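Local coordinates for URE2 protein (Saccharomyces cerevisiae, PDB 1K0D), which represses genes for using poor nitrogen sources by holding GATA transcriptional activators in the cytoplasm, and also shows glutathione peroxidase activity, at residues P238-Y241 against K242-H246. Numbering follows the deposited sequence.
Sequences PEVY and KWTKH
Lys245 lies across the Tyr241 ring one helical turn on: its CG sits over one face, 4.2 Å from the ring centroid and 21° off the normal, a CH-pi contact displaced toward the rim. Bends at chi2 (-54°) and chi4 turn the chain past the ring, and Lys245 NZ donates to Tyr241 OH at 2.7 Å, so one side chain grips both face and hydroxyl. Beside this pair, Val240 O accepts two bonds from Thr244. Thr244 N (2.9 Å) and Thr244 OG1 (2.6 Å) reach Val240 O from opposite faces of its carbonyl plane; with chi1 at -47° the hydroxyl is folded back along the helix, as is common for threonine in helices. Val240 CG1 also packs on Trp243 CE3 at 3.8 Å. At the first turn, Lys242 stretches back until NZ meets Glu239 OE2 (2.9 Å) from well above the carboxylate plane, an i to i+3 salt bridge; the same oxygen pairs with Arg173, which probably fixes the carboxylate more firmly. Asp216 takes the indole NE1 of Trp243, and Glu166 receives the backbone N-H groups of Glu239 and Val240 at the start of the helix. Helix 238-248 of the GST C-terminal domain packs through Glu239, Val240 and Trp243 against helix 148-176, with Thr244 touching helix 220-223 and Tyr241 meeting Lys234 of helix 233-236.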
ATOM      1  N   PRO B 238      -2.277  17.044 -19.088  1.00 30.67           N
ATOM      2  CA  PRO B 238      -3.040  16.613 -20.266  1.00 30.75           C
ATOM      3  C   PRO B 238      -3.258  15.102 -20.395  1.00 29.91           C
ATOM      4  O   PRO B 238      -4.393  14.643 -20.512  1.00 29.71           O
ATOM      5  CB  PRO B 238      -2.218  17.182 -21.424  1.00 31.23           C
ATOM      6  CG  PRO B 238      -1.699  18.446 -20.854  1.00 30.31           C
ATOM      7  CD  PRO B 238      -1.229  18.003 -19.482  1.00 31.72           C
ATOM      8  N   GLU B 239      -2.172  14.336 -20.396  1.00 29.57           N
ATOM      9  CA  GLU B 239      -2.275  12.882 -20.517  1.00 31.08           C
ATOM     10  C   GLU B 239      -3.131  12.265 -19.401  1.00 28.91           C
ATOM     11  O   GLU B 239      -3.969  11.398 -19.658  1.00 28.21           O
ATOM     12  CB  GLU B 239      -0.882  12.246 -20.508  1.00 32.27           C
ATOM     13  CG  GLU B 239      -0.082  12.440 -21.789  1.00 38.09           C
ATOM     14  CD  GLU B 239      -0.710  11.737 -22.985  1.00 40.73           C
ATOM     15  OE1 GLU B 239      -1.024  10.532 -22.876  1.00 43.81           O
ATOM     16  OE2 GLU B 239      -0.884  12.387 -24.038  1.00 43.48           O
ATOM     17  N   VAL B 240      -2.918  12.705 -18.166  1.00 27.41           N
ATOM     18  CA  VAL B 240      -3.693  12.182 -17.043  1.00 27.76           C
ATOM     19  C   VAL B 240      -5.154  12.530 -17.269  1.00 28.51           C
ATOM     20  O   VAL B 240      -6.051  11.778 -16.889  1.00 29.49           O
ATOM     21  CB  VAL B 240      -3.235  12.791 -15.692  1.00 25.84           C
ATOM     22  CG1 VAL B 240      -4.194  12.389 -14.583  1.00 25.29           C
ATOM     23  CG2 VAL B 240      -1.833  12.308 -15.358  1.00 25.41           C
ATOM     24  N   TYR B 241      -5.390  13.667 -17.914  1.00 29.91           N
ATOM     25  CA  TYR B 241      -6.749  14.103 -18.185  1.00 30.31           C
ATOM     26  C   TYR B 241      -7.487  13.157 -19.126  1.00 30.37           C
ATOM     27  O   TYR B 241      -8.607  12.743 -18.828  1.00 31.05           O
ATOM     28  CB  TYR B 241      -6.757  15.515 -18.771  1.00 33.36           C
ATOM     29  CG  TYR B 241      -8.155  16.047 -18.970  1.00 33.42           C
ATOM     30  CD1 TYR B 241      -8.951  16.375 -17.879  1.00 33.60           C
ATOM     31  CD2 TYR B 241      -8.706  16.160 -20.247  1.00 35.20           C
ATOM     32  CE1 TYR B 241     -10.262  16.799 -18.046  1.00 35.61           C
ATOM     33  CE2 TYR B 241     -10.020  16.583 -20.428  1.00 35.39           C
ATOM     34  CZ  TYR B 241     -10.790  16.898 -19.322  1.00 36.68           C
ATOM     35  OH  TYR B 241     -12.095  17.297 -19.484  1.00 39.67           O
ATOM     36  N   LYS B 242      -6.874  12.818 -20.261  1.00 30.07           N
ATOM     37  CA  LYS B 242      -7.514  11.911 -21.224  1.00 30.74           C
ATOM     38  C   LYS B 242      -7.780  10.558 -20.564  1.00 29.34           C
ATOM     39  O   LYS B 242      -8.872   9.997 -20.648  1.00 27.92           O
ATOM     40  CB  LYS B 242      -6.620  11.674 -22.442  1.00 31.88           C
ATOM     41  CG  LYS B 242      -6.213  12.901 -23.228  1.00 34.08           C
ATOM     42  CD  LYS B 242      -5.470  12.458 -24.485  1.00 36.71           C
ATOM     43  CE  LYS B 242      -4.606  13.557 -25.064  1.00 40.19           C
ATOM     44  NZ  LYS B 242      -3.434  13.822 -24.187  1.00 43.00           N
ATOM     45  N   TRP B 243      -6.734  10.050 -19.927  1.00 29.46           N
ATOM     46  CA  TRP B 243      -6.720   8.783 -19.213  1.00 27.42           C
ATOM     47  C   TRP B 243      -7.891   8.686 -18.227  1.00 27.54           C
ATOM     48  O   TRP B 243      -8.667   7.730 -18.259  1.00 29.82           O
ATOM     49  CB  TRP B 243      -5.370   8.708 -18.502  1.00 29.04           C
ATOM     50  CG  TRP B 243      -5.104   7.558 -17.610  1.00 26.14           C
ATOM     51  CD1 TRP B 243      -4.948   6.252 -17.971  1.00 26.55           C
ATOM     52  CD2 TRP B 243      -4.783   7.634 -16.221  1.00 26.57           C
ATOM     53  NE1 TRP B 243      -4.528   5.509 -16.891  1.00 25.58           N
ATOM     54  CE2 TRP B 243      -4.419   6.335 -15.804  1.00 26.41           C
ATOM     55  CE3 TRP B 243      -4.760   8.677 -15.287  1.00 24.83           C
ATOM     56  CZ2 TRP B 243      -4.031   6.052 -14.488  1.00 26.09           C
ATOM     57  CZ3 TRP B 243      -4.374   8.395 -13.979  1.00 26.47           C
ATOM     58  CH2 TRP B 243      -4.013   7.094 -13.594  1.00 25.75           C
ATOM     59  N   THR B 244      -8.025   9.682 -17.360  1.00 27.15           N
ATOM     60  CA  THR B 244      -9.107   9.697 -16.383  1.00 28.91           C
ATOM     61  C   THR B 244     -10.469   9.787 -17.066  1.00 29.20           C
ATOM     62  O   THR B 244     -11.424   9.135 -16.642  1.00 27.99           O
ATOM     63  CB  THR B 244      -8.978  10.892 -15.415  1.00 30.56           C
ATOM     64  OG1 THR B 244      -7.630  10.982 -14.946  1.00 34.47           O
ATOM     65  CG2 THR B 244      -9.907  10.708 -14.215  1.00 30.59           C
ATOM     66  N   LYS B 245     -10.569  10.593 -18.122  1.00 29.98           N
ATOM     67  CA  LYS B 245     -11.844  10.723 -18.829  1.00 31.15           C
ATOM     68  C   LYS B 245     -12.267   9.439 -19.523  1.00 29.72           C
ATOM     69  O   LYS B 245     -13.454   9.126 -19.587  1.00 31.02           O
ATOM     70  CB  LYS B 245     -11.801  11.876 -19.837  1.00 32.73           C
ATOM     71  CG  LYS B 245     -12.079  13.232 -19.199  1.00 37.63           C
ATOM     72  CD  LYS B 245     -13.397  13.201 -18.432  1.00 41.29           C
ATOM     73  CE  LYS B 245     -13.757  14.562 -17.850  1.00 44.89           C
ATOM     74  NZ  LYS B 245     -14.119  15.553 -18.904  1.00 46.36           N
ATOM     75  N   HIS B 246     -11.305   8.692 -20.051  1.00 28.73           N
ATOM     76  CA  HIS B 246     -11.640   7.437 -20.701  1.00 28.80           C
ATOM     77  C   HIS B 246     -12.288   6.529 -19.663  1.00 28.01           C
ATOM     78  O   HIS B 246     -13.295   5.885 -19.932  1.00 27.86           O
ATOM     79  CB  HIS B 246     -10.387   6.754 -21.252  1.00 31.87           C
ATOM     80  CG  HIS B 246     -10.026   7.167 -22.645  1.00 35.45           C
ATOM     81  ND1 HIS B 246     -10.856   6.948 -23.725  1.00 37.70           N
ATOM     82  CD2 HIS B 246      -8.904   7.738 -23.144  1.00 36.61           C
ATOM     83  CE1 HIS B 246     -10.259   7.364 -24.827  1.00 37.60           C
ATOM     84  NE2 HIS B 246      -9.073   7.848 -24.503  1.00 37.54           N
TER